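Local coordinates for bradavidin 2 (Bradyrhizobium japonicum, PDB 4GGT), which probably binds biotin, as expected of a secreted bacterial member of the avidin family built as an eight-stranded antiparallel beta barrel, at residues A[32-38]-A[52-58]; A[73-78]-A[90-96]; A[85-91]-A[107-113]. The contacts are given in a common frame with arbitrary orientation. Numbering follows the deposited sequence.

Contact 1: A[32-38]-A[52-58]; sequences GTIQGTF and YPAAGSV
Backbone hydrogen bonds carry this contact. Two pairs are bonded both ways: Gly36 with Ala54 (Ala54 N to Gly36 O 2.8 Å, Gly36 N to Ala54 O 3.0 Å) and Phe38 with Tyr52 (Phe38 N to Tyr52 O 2.8 Å, Tyr52 N to Phe38 O 2.9 Å). Toward the other end single bonds run from Ile34 N to Gly56 O (2.9 Å) and from Val58 N to Gly32 O (3.0 Å). Strands 33-38 and 52-58 are thus antiparallel, their axes 4.2 Å apart at closest and 143° between directions. Thr37 and Pro53 form a non-hydrogen-bonded pair (CA-CA 4.6 Å), a position where proline costs this ladder no bond. Gln35 and Thr37 point out of the barrel with Pro53 and Ala55; Gln35 OE1 bonds Ser28 and Thr37 OG1 bonds Trp27 on the preceding strand. Ile34, Phe38, Tyr52 and Ala54 face inward. Ile34 CG2 meets Val58 CG1 at 4.1 Å, and Phe38 CB lies 4.4 Å from Ala54 CB. Gly36 has no space for a CB, which would collide with Ile34 CD1. Phe38, chi1 t, carries its ring away toward Trp78, close to the biotin-site residues Asn18 and Asn40. This is an avidin-barrel hairpin: six backbone bonds join it, two-way at Gly36/Ala54 and Phe38/Tyr52 but single at Ile34 and Val58, and the inner face presents mainly apolar and aromatic side chains.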
loop_
_atom_site.group_PDB
_atom_site.type_symbol
_atom_site.label_atom_id
_atom_site.label_comp_id
_atom_site.label_asym_id
_atom_site.label_seq_id
_atom_site.Cartn_x
_atom_site.Cartn_y
_atom_site.Cartn_z
ATOM N N GLY A 32 4.105 15.251 6.849
ATOM C CA GLY A 32 2.959 14.371 6.610
ATOM C C GLY A 32 2.745 13.928 5.176
ATOM O O GLY A 32 1.627 13.588 4.780
ATOM N N THR A 33 3.804 13.979 4.379
ATOM C CA THR A 33 3.750 13.416 3.034
ATOM C C THR A 33 4.488 12.097 3.100
ATOM O O THR A 33 5.643 12.056 3.541
ATOM C CB THR A 33 4.435 14.323 2.019
ATOM O OG1 THR A 33 5.704 14.708 2.553
ATOM C CG2 THR A 33 3.608 15.571 1.786
ATOM N N ILE A 34 3.855 11.008 2.685
ATOM C CA ILE A 34 4.583 9.747 2.800
ATOM C C ILE A 34 5.329 9.403 1.512
ATOM O O ILE A 34 4.762 9.463 0.420
ATOM C CB ILE A 34 3.777 8.546 3.469
ATOM C CG1 ILE A 34 3.698 7.305 2.581
ATOM C CG2 ILE A 34 2.460 8.965 4.123
ATOM C CD1 ILE A 34 4.858 6.413 2.763
ATOM N N GLN A 35 6.621 9.112 1.662
ATOM C CA GLN A 35 7.456 8.630 0.554
ATOM C C GLN A 35 7.759 7.175 0.862
ATOM O O GLN A 35 8.461 6.863 1.847
ATOM C CB GLN A 35 8.749 9.408 0.502
ATOM C CG GLN A 35 9.605 9.112 -0.698
ATOM C CD GLN A 35 10.987 9.740 -0.608
ATOM O OE1 GLN A 35 11.422 10.235 0.459
ATOM N NE2 GLN A 35 11.691 9.734 -1.734
ATOM N N GLY A 36 7.228 6.284 0.041
ATOM C CA GLY A 36 7.390 4.857 0.315
ATOM C C GLY A 36 7.587 4.022 -0.940
ATOM O O GLY A 36 7.512 4.535 -2.057
ATOM N N THR A 37 7.843 2.741 -0.743
ATOM C CA THR A 37 7.990 1.786 -1.854
ATOM C C THR A 37 7.163 0.565 -1.505
ATOM O O THR A 37 7.263 0.064 -0.403
ATOM C CB THR A 37 9.488 1.391 -2.030
ATOM O OG1 THR A 37 10.235 2.561 -2.379
ATOM C CG2 THR A 37 9.652 0.337 -3.102
ATOM N N PHE A 38 6.381 0.049 -2.443
ATOM C CA PHE A 38 5.481 -1.024 -2.115
ATOM C C PHE A 38 5.759 -2.129 -3.111
ATOM O O PHE A 38 5.898 -1.854 -4.319
ATOM C CB PHE A 38 4.046 -0.560 -2.313
ATOM C CG PHE A 38 3.017 -1.584 -1.946
ATOM C CD1 PHE A 38 2.473 -1.622 -0.647
ATOM C CD2 PHE A 38 2.611 -2.530 -2.878
ATOM C CE1 PHE A 38 1.508 -2.585 -0.327
ATOM C CE2 PHE A 38 1.662 -3.485 -2.572
ATOM C CZ PHE A 38 1.103 -3.524 -1.286
ATOM N N TYR A 52 7.018 -0.384 -6.551
ATOM C CA TYR A 52 6.357 0.830 -7.030
ATOM C C TYR A 52 6.340 1.887 -5.962
ATOM O O TYR A 52 6.323 1.563 -4.767
ATOM C CB TYR A 52 4.936 0.534 -7.438
ATOM C CG TYR A 52 4.830 -0.303 -8.686
ATOM C CD1 TYR A 52 4.464 -1.647 -8.608
ATOM C CD2 TYR A 52 5.117 0.247 -9.940
ATOM C CE1 TYR A 52 4.351 -2.409 -9.723
ATOM C CE2 TYR A 52 5.027 -0.522 -11.090
ATOM C CZ TYR A 52 4.635 -1.847 -10.967
ATOM O OH TYR A 52 4.546 -2.628 -12.094
ATOM N N PRO A 53 6.321 3.167 -6.370
ATOM C CA PRO A 53 6.200 4.217 -5.359
ATOM C C PRO A 53 4.898 4.122 -4.579
ATOM O O PRO A 53 3.854 3.747 -5.137
ATOM C CB PRO A 53 6.172 5.508 -6.193
ATOM C CG PRO A 53 6.820 5.167 -7.445
ATOM C CD PRO A 53 6.440 3.728 -7.730
ATOM N N ALA A 54 4.962 4.449 -3.294
ATOM C CA ALA A 54 3.767 4.630 -2.479
ATOM C C ALA A 54 3.745 6.110 -2.066
ATOM O O ALA A 54 4.752 6.643 -1.574
ATOM C CB ALA A 54 3.770 3.729 -1.256
ATOM N N ALA A 55 2.628 6.751 -2.357
ATOM C CA ALA A 55 2.421 8.170 -2.038
ATOM C C ALA A 55 1.143 8.346 -1.244
ATOM O O ALA A 55 0.113 7.705 -1.505
ATOM C CB ALA A 55 2.327 8.978 -3.299
ATOM N N GLY A 56 1.193 9.268 -0.296
ATOM C CA GLY A 56 -0.025 9.608 0.439
ATOM C C GLY A 56 0.283 10.612 1.514
ATOM O O GLY A 56 1.295 11.329 1.438
ATOM N N SER A 57 -0.581 10.642 2.523
ATOM C CA SER A 57 -0.523 11.658 3.579
ATOM C C SER A 57 -0.781 10.995 4.917
ATOM O O SER A 57 -1.594 10.064 5.006
ATOM C CB SER A 57 -1.588 12.734 3.345
ATOM O OG SER A 57 -1.484 13.284 2.034
ATOM N N VAL A 58 -0.080 11.473 5.947
ATOM C CA VAL A 58 -0.327 11.039 7.322
ATOM C C VAL A 58 -0.699 12.255 8.160
ATOM O O VAL A 58 -0.136 13.339 7.990
ATOM C CB VAL A 58 0.846 10.186 7.924
ATOM C CG1 VAL A 58 2.197 10.865 7.769
ATOM C CG2 VAL A 58 0.569 9.778 9.381
#

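Contact 2: A[73-78]-A[90-96]; sequences NSFTRW and SWTLFYV
Ser90 O lies 3.4 Å from Trp78 CA, a CA-H...O contact, while Ser90 OG, chi1 p, shares a water with Arg77 (OG 2.8 Å; Arg77 NH1 2.7 Å, weak). Strand 90-95 runs antiparallel to 74-78, at 165° and 4.8 Å between axes. Trp91 and Trp78 form a non-hydrogen-bonded pair, CA-CA 4.3 Å; with Trp91 at chi1 p and Trp78 at m, Trp91 CB sits over the Trp78 five-membered ring, 3.9 Å from its centroid, in a CH-pi contact, and the two indoles meet obliquely. Thr92 faces Arg77 through two bonds, Arg77 N to Thr92 O (3.0 Å) and Thr92 N to Arg77 O (3.1 Å). The folded Arg77 side chain (t, m, m) brings NH2 within 2.8 Å of a second water, itself 2.7 Å from Thr92 OG1. Leu93 turns inward, its CD1 3.2 Å from Thr76 OG1 and 4.0 Å from Ser74 CB. Phe94 N bonds Phe75 O (2.9 Å), Phe75 N bonds Phe94 O (3.1 Å), and Phe94 CB covers a face of the Phe75 ring. Tyr95 CB reaches Ser74 CB at 3.6 Å; Val96 CG2 ends the contact 4.1 Å from Asn73 CB. The face of Phe75, Arg77, Thr92 and Phe94 is largely solvent-facing and carries both waters; Thr76, Trp78, Trp91 and Leu93 lie on the other, with biotin-binding Ser74 buried beside them; Trp78 NE1 bonds Asp109, so aromatic packing meets polar pocket groups.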
loop_
_atom_site.group_PDB
_atom_site.type_symbol
_atom_site.label_atom_id
_atom_site.label_comp_id
_atom_site.label_asym_id
_atom_site.label_seq_id
_atom_site.Cartn_x
_atom_site.Cartn_y
_atom_site.Cartn_z
ATOM N N ASN A 73 -2.057 -1.639 -15.309
ATOM C CA ASN A 73 -3.256 -0.790 -15.381
ATOM C C ASN A 73 -4.145 -0.928 -14.149
ATOM O O ASN A 73 -5.362 -1.172 -14.209
ATOM C CB ASN A 73 -4.070 -1.019 -16.686
ATOM C CG ASN A 73 -3.194 -1.047 -17.938
ATOM O OD1 ASN A 73 -3.186 -2.043 -18.661
ATOM N ND2 ASN A 73 -2.438 -0.005 -18.171
ATOM N N SER A 74 -3.510 -0.763 -12.998
ATOM C CA SER A 74 -4.255 -0.837 -11.773
ATOM C C SER A 74 -3.616 0.055 -10.738
ATOM O O SER A 74 -2.412 0.343 -10.803
ATOM C CB SER A 74 -4.396 -2.283 -11.279
ATOM O OG SER A 74 -3.170 -2.935 -11.185
ATOM N N PHE A 75 -4.443 0.480 -9.807
ATOM C CA PHE A 75 -3.928 1.110 -8.601
ATOM C C PHE A 75 -4.779 0.755 -7.417
ATOM O O PHE A 75 -5.969 0.425 -7.543
ATOM C CB PHE A 75 -3.765 2.630 -8.772
ATOM C CG PHE A 75 -5.049 3.350 -9.005
ATOM C CD1 PHE A 75 -5.851 3.703 -7.925
ATOM C CD2 PHE A 75 -5.457 3.685 -10.306
ATOM C CE1 PHE A 75 -7.067 4.361 -8.121
ATOM C CE2 PHE A 75 -6.664 4.384 -10.511
ATOM C CZ PHE A 75 -7.457 4.724 -9.420
ATOM N N THR A 76 -4.160 0.810 -6.248
ATOM C CA THR A 76 -4.871 0.569 -4.984
ATOM C C THR A 76 -4.657 1.745 -4.046
ATOM O O THR A 76 -3.558 2.277 -3.991
ATOM C CB THR A 76 -4.348 -0.703 -4.369
ATOM O OG1 THR A 76 -4.529 -1.742 -5.332
ATOM C CG2 THR A 76 -5.085 -1.071 -3.055
ATOM N N ARG A 77 -5.704 2.112 -3.313
ATOM C CA ARG A 77 -5.586 3.138 -2.295
ATOM C C ARG A 77 -5.910 2.470 -0.984
ATOM O O ARG A 77 -7.007 1.869 -0.858
ATOM C CB ARG A 77 -6.580 4.261 -2.545
ATOM C CG ARG A 77 -6.408 5.436 -1.545
ATOM C CD ARG A 77 -7.232 5.234 -0.254
ATOM N NE ARG A 77 -8.665 5.551 -0.361
ATOM C CZ ARG A 77 -9.668 4.680 -0.295
ATOM N NH1 ARG A 77 -9.487 3.346 -0.215
ATOM N NH2 ARG A 77 -10.894 5.149 -0.368
ATOM N N TRP A 78 -5.019 2.664 -0.006
ATOM C CA TRP A 78 -5.269 2.168 1.361
ATOM C C TRP A 78 -5.544 3.384 2.249
ATOM O O TRP A 78 -4.900 4.431 2.105
ATOM C CB TRP A 78 -4.020 1.481 1.900
ATOM C CG TRP A 78 -3.703 0.115 1.365
ATOM C CD1 TRP A 78 -3.951 -1.077 1.974
ATOM C CD2 TRP A 78 -2.989 -0.180 0.157
ATOM N NE1 TRP A 78 -3.479 -2.127 1.207
ATOM C CE2 TRP A 78 -2.879 -1.604 0.077
ATOM C CE3 TRP A 78 -2.446 0.607 -0.870
ATOM C CZ2 TRP A 78 -2.239 -2.246 -0.997
ATOM C CZ3 TRP A 78 -1.815 -0.013 -1.946
ATOM C CH2 TRP A 78 -1.717 -1.453 -2.000
ATOM N N SER A 90 -8.314 -0.202 5.196
ATOM C CA SER A 90 -9.230 -0.742 4.183
ATOM C C SER A 90 -8.659 -0.336 2.823
ATOM O O SER A 90 -7.960 0.657 2.729
ATOM C CB SER A 90 -10.644 -0.192 4.320
ATOM O OG SER A 90 -10.679 1.241 4.259
ATOM N N TRP A 91 -8.921 -1.115 1.780
ATOM C CA TRP A 91 -8.423 -0.676 0.474
ATOM C C TRP A 91 -9.447 -0.797 -0.628
ATOM O O TRP A 91 -10.420 -1.527 -0.486
ATOM C CB TRP A 91 -7.133 -1.401 0.104
ATOM C CG TRP A 91 -7.253 -2.880 0.207
ATOM C CD1 TRP A 91 -6.822 -3.657 1.237
ATOM C CD2 TRP A 91 -7.865 -3.771 -0.755
ATOM N NE1 TRP A 91 -7.091 -4.977 0.962
ATOM C CE2 TRP A 91 -7.745 -5.073 -0.237
ATOM C CE3 TRP A 91 -8.472 -3.590 -2.014
ATOM C CZ2 TRP A 91 -8.216 -6.209 -0.926
ATOM C CZ3 TRP A 91 -8.969 -4.706 -2.691
ATOM C CH2 TRP A 91 -8.828 -6.007 -2.152
ATOM N N THR A 92 -9.211 -0.071 -1.718
ATOM C CA THR A 92 -10.068 -0.113 -2.898
ATOM C C THR A 92 -9.069 -0.223 -4.054
ATOM O O THR A 92 -8.121 0.558 -4.112
ATOM C CB THR A 92 -10.895 1.174 -3.018
ATOM O OG1 THR A 92 -11.775 1.291 -1.888
ATOM C CG2 THR A 92 -11.731 1.206 -4.328
ATOM N N LEU A 93 -9.259 -1.246 -4.895
ATOM C CA LEU A 93 -8.419 -1.540 -6.066
ATOM C C LEU A 93 -9.255 -1.179 -7.292
ATOM O O LEU A 93 -10.429 -1.547 -7.385
ATOM C CB LEU A 93 -8.092 -3.038 -6.112
ATOM C CG LEU A 93 -7.632 -3.597 -7.464
ATOM C CD1 LEU A 93 -6.218 -3.087 -7.756
ATOM C CD2 LEU A 93 -7.712 -5.140 -7.509
ATOM N N PHE A 94 -8.655 -0.446 -8.218
ATOM C CA PHE A 94 -9.270 -0.221 -9.529
ATOM C C PHE A 94 -8.390 -0.824 -10.592
ATOM O O PHE A 94 -7.189 -0.636 -10.578
ATOM C CB PHE A 94 -9.482 1.265 -9.780
ATOM C CG PHE A 94 -10.880 1.727 -9.446
ATOM C CD1 PHE A 94 -11.207 2.123 -8.153
ATOM C CD2 PHE A 94 -11.885 1.669 -10.403
ATOM C CE1 PHE A 94 -12.505 2.518 -7.831
ATOM C CE2 PHE A 94 -13.192 2.066 -10.100
ATOM C CZ PHE A 94 -13.492 2.507 -8.807
ATOM N N TYR A 95 -8.982 -1.614 -11.483
ATOM C CA TYR A 95 -8.205 -2.299 -12.506
ATOM C C TYR A 95 -9.071 -2.495 -13.725
ATOM O O TYR A 95 -10.228 -2.092 -13.730
ATOM C CB TYR A 95 -7.657 -3.644 -11.992
ATOM C CG TYR A 95 -8.698 -4.701 -11.654
ATOM C CD1 TYR A 95 -9.646 -4.488 -10.660
ATOM C CD2 TYR A 95 -8.693 -5.943 -12.309
ATOM C CE1 TYR A 95 -10.581 -5.461 -10.334
ATOM C CE2 TYR A 95 -9.625 -6.924 -11.989
ATOM C CZ TYR A 95 -10.566 -6.669 -11.003
ATOM O OH TYR A 95 -11.503 -7.622 -10.667
ATOM N N VAL A 96 -8.462 -3.067 -14.752
ATOM C CA VAL A 96 -9.138 -3.434 -15.987
ATOM C C VAL A 96 -9.117 -4.956 -16.061
ATOM O O VAL A 96 -8.040 -5.553 -16.010
ATOM C CB VAL A 96 -8.420 -2.832 -17.216
ATOM C CG1 VAL A 96 -9.256 -3.028 -18.459
ATOM C CG2 VAL A 96 -8.140 -1.342 -17.008
HETATM O O HOH W 1 -11.074 2.133 1.622
HETATM O O HOH W 2 -13.073 3.581 -1.232
#

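Contact 3: A[85-91]-A[107-113]; sequences SQMPTSW and GGDIFTR
Asp109, a biotin-binding residue, lines the pocket of the avidin barrel from the hairpin of strands 86-91 and 107-113, which run antiparallel at 154° with axes 4.5 Å apart. Thr89 holds it by the backbone: Thr89 N to Asp109 O at 2.8 Å, Asp109 N to Thr89 O at 3.0 Å, and Thr89 OG1 (chi1 p) to the same Asp109 O at 2.9 Å. Met87 pairs with Phe111 (Met87 N to Phe111 O 2.7 Å, Phe111 N to Met87 O 3.1 Å) and Trp91 with Gly107 (Trp91 N to Gly107 O 2.8 Å, Gly107 N to Trp91 O 3.0 Å); Arg113 N reaches Ser85 O at 2.8 Å. Gly107 CA lies over the Trp91 six-membered ring, 3.7 Å from its centroid, where a CB would clash. Met87 SD makes an oblique Met-aromatic contact with Phe111. In this ligand-free model the Asp109 carboxylate already has both oxygens engaged, OD1 in a salt bridge with Arg20 and OD2 in a hydrogen bond with Trp78 NE1.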
loop_
_atom_site.group_PDB
_atom_site.type_symbol
_atom_site.label_atom_id
_atom_site.label_comp_id
_atom_site.label_asym_id
_atom_site.label_seq_id
_atom_site.Cartn_x
_atom_site.Cartn_y
_atom_site.Cartn_z
ATOM N N SER A 85 2.605 -0.981 16.529
ATOM C CA SER A 85 3.321 -1.794 15.537
ATOM C C SER A 85 2.356 -2.360 14.459
ATOM O O SER A 85 2.720 -3.194 13.638
ATOM C CB SER A 85 4.101 -2.910 16.246
ATOM O OG SER A 85 4.995 -3.543 15.347
ATOM N N GLN A 86 1.109 -1.904 14.491
ATOM C CA GLN A 86 0.102 -2.413 13.552
ATOM C C GLN A 86 -0.606 -1.284 12.821
ATOM O O GLN A 86 -0.829 -0.194 13.379
ATOM C CB GLN A 86 -0.904 -3.307 14.283
ATOM C CG GLN A 86 -0.228 -4.620 14.774
ATOM C CD GLN A 86 -1.009 -5.918 14.516
ATOM O OE1 GLN A 86 -2.180 -6.044 14.894
ATOM N NE2 GLN A 86 -0.331 -6.917 13.910
ATOM N N MET A 87 -0.981 -1.556 11.574
ATOM C CA MET A 87 -1.525 -0.533 10.721
ATOM C C MET A 87 -2.755 -1.117 10.032
ATOM O O MET A 87 -2.679 -1.615 8.894
ATOM C CB MET A 87 -0.483 -0.068 9.682
ATOM C CG MET A 87 -1.015 0.988 8.734
ATOM S SD MET A 87 0.057 1.264 7.318
ATOM C CE MET A 87 1.548 1.890 8.016
ATOM N N PRO A 88 -3.906 -1.058 10.712
ATOM C CA PRO A 88 -5.091 -1.571 10.051
ATOM C C PRO A 88 -5.549 -0.636 8.945
ATOM O O PRO A 88 -5.491 0.567 9.094
ATOM C CB PRO A 88 -6.131 -1.639 11.187
ATOM C CG PRO A 88 -5.695 -0.528 12.160
ATOM C CD PRO A 88 -4.178 -0.509 12.060
ATOM N N THR A 89 -6.037 -1.193 7.843
ATOM C CA THR A 89 -6.421 -0.367 6.695
ATOM C C THR A 89 -7.578 -1.019 5.952
ATOM O O THR A 89 -7.818 -2.238 6.080
ATOM C CB THR A 89 -5.279 -0.246 5.638
ATOM O OG1 THR A 89 -4.981 -1.555 5.117
ATOM C CG2 THR A 89 -4.027 0.426 6.189
ATOM N N SER A 90 -8.314 -0.202 5.196
ATOM C CA SER A 90 -9.230 -0.742 4.183
ATOM C C SER A 90 -8.659 -0.336 2.823
ATOM O O SER A 90 -7.960 0.657 2.729
ATOM C CB SER A 90 -10.644 -0.192 4.320
ATOM O OG SER A 90 -10.679 1.241 4.259
ATOM N N TRP A 91 -8.921 -1.115 1.780
ATOM C CA TRP A 91 -8.423 -0.676 0.474
ATOM C C TRP A 91 -9.447 -0.797 -0.628
ATOM O O TRP A 91 -10.420 -1.527 -0.486
ATOM C CB TRP A 91 -7.133 -1.401 0.104
ATOM C CG TRP A 91 -7.253 -2.880 0.207
ATOM C CD1 TRP A 91 -6.822 -3.657 1.237
ATOM C CD2 TRP A 91 -7.865 -3.771 -0.755
ATOM N NE1 TRP A 91 -7.091 -4.977 0.962
ATOM C CE2 TRP A 91 -7.745 -5.073 -0.237
ATOM C CE3 TRP A 91 -8.472 -3.590 -2.014
ATOM C CZ2 TRP A 91 -8.216 -6.209 -0.926
ATOM C CZ3 TRP A 91 -8.969 -4.706 -2.691
ATOM C CH2 TRP A 91 -8.828 -6.007 -2.152
ATOM N N GLY A 107 -11.513 -4.263 0.161
ATOM C CA GLY A 107 -10.968 -5.252 1.081
ATOM C C GLY A 107 -10.310 -4.598 2.262
ATOM O O GLY A 107 -10.440 -3.397 2.447
ATOM N N GLY A 108 -9.681 -5.412 3.105
ATOM C CA GLY A 108 -8.962 -4.885 4.276
ATOM C C GLY A 108 -7.582 -5.513 4.387
ATOM O O GLY A 108 -7.354 -6.599 3.862
ATOM N N ASP A 109 -6.653 -4.818 5.040
ATOM C CA ASP A 109 -5.305 -5.355 5.276
ATOM C C ASP A 109 -4.872 -4.869 6.630
ATOM O O ASP A 109 -5.195 -3.746 7.022
ATOM C CB ASP A 109 -4.292 -4.775 4.286
ATOM C CG ASP A 109 -4.151 -5.578 3.007
ATOM O OD1 ASP A 109 -4.313 -6.820 3.046
ATOM O OD2 ASP A 109 -3.776 -4.958 1.973
ATOM N N ILE A 110 -4.084 -5.679 7.325
ATOM C CA ILE A 110 -3.333 -5.126 8.476
ATOM C C ILE A 110 -1.848 -5.274 8.158
ATOM O O ILE A 110 -1.354 -6.395 7.935
ATOM C CB ILE A 110 -3.688 -5.830 9.827
ATOM C CG1 ILE A 110 -5.202 -5.825 10.057
ATOM C CG2 ILE A 110 -2.897 -5.186 10.988
ATOM C CD1 ILE A 110 -5.654 -6.613 11.335
ATOM N N PHE A 111 -1.142 -4.154 8.123
ATOM C CA PHE A 111 0.301 -4.171 7.964
ATOM C C PHE A 111 0.882 -4.195 9.366
ATOM O O PHE A 111 0.413 -3.483 10.245
ATOM C CB PHE A 111 0.769 -2.920 7.243
ATOM C CG PHE A 111 0.366 -2.891 5.804
ATOM C CD1 PHE A 111 -0.913 -2.476 5.437
ATOM C CD2 PHE A 111 1.255 -3.329 4.818
ATOM C CE1 PHE A 111 -1.319 -2.478 4.079
ATOM C CE2 PHE A 111 0.892 -3.330 3.447
ATOM C CZ PHE A 111 -0.402 -2.884 3.078
ATOM N N THR A 112 1.904 -5.011 9.545
ATOM C CA THR A 112 2.586 -5.116 10.828
ATOM C C THR A 112 4.005 -4.657 10.623
ATOM O O THR A 112 4.637 -5.020 9.621
ATOM C CB THR A 112 2.568 -6.579 11.287
ATOM O OG1 THR A 112 1.213 -6.930 11.578
ATOM C CG2 THR A 112 3.379 -6.753 12.567
ATOM N N ARG A 113 4.494 -3.820 11.542
ATOM C CA ARG A 113 5.861 -3.344 11.442
ATOM C C ARG A 113 6.880 -4.467 11.680
ATOM O O ARG A 113 6.787 -5.242 12.649
ATOM C CB ARG A 113 6.108 -2.069 12.284
ATOM C CG ARG A 113 7.604 -1.795 12.509
ATOM C CD ARG A 113 8.090 -0.403 12.185
ATOM N NE ARG A 113 8.049 0.473 13.320
ATOM C CZ ARG A 113 8.995 1.349 13.694
ATOM N NH1 ARG A 113 10.164 1.508 13.065
ATOM N NH2 ARG A 113 8.754 2.072 14.762
#

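From the N terminus, contact 1 comes first: it closes the segment 39-51, which carries the biotin-site residues Asn40 and Ala46, and it is finished before strand 74-80 begins. Contact 2 opens at 73 and closes 79-89. Contact 3 opens at 85, inside that loop, and closes 92-106 only at 107-113, after contact 2 has closed, so the two cross, sharing Ser90 and Trp91. Strand 86-95 lies between 74-80 and 103-113; contact 3 takes its earlier part against 107-113, contact 2 its later part against 73-78. Phe38 CZ lies 3.6 Å from Trp78 CH2 and Phe38 CE1 3.9 Å from Phe111 CE2, joining strand 33-39 across the interior to strands 74-80 and 103-113.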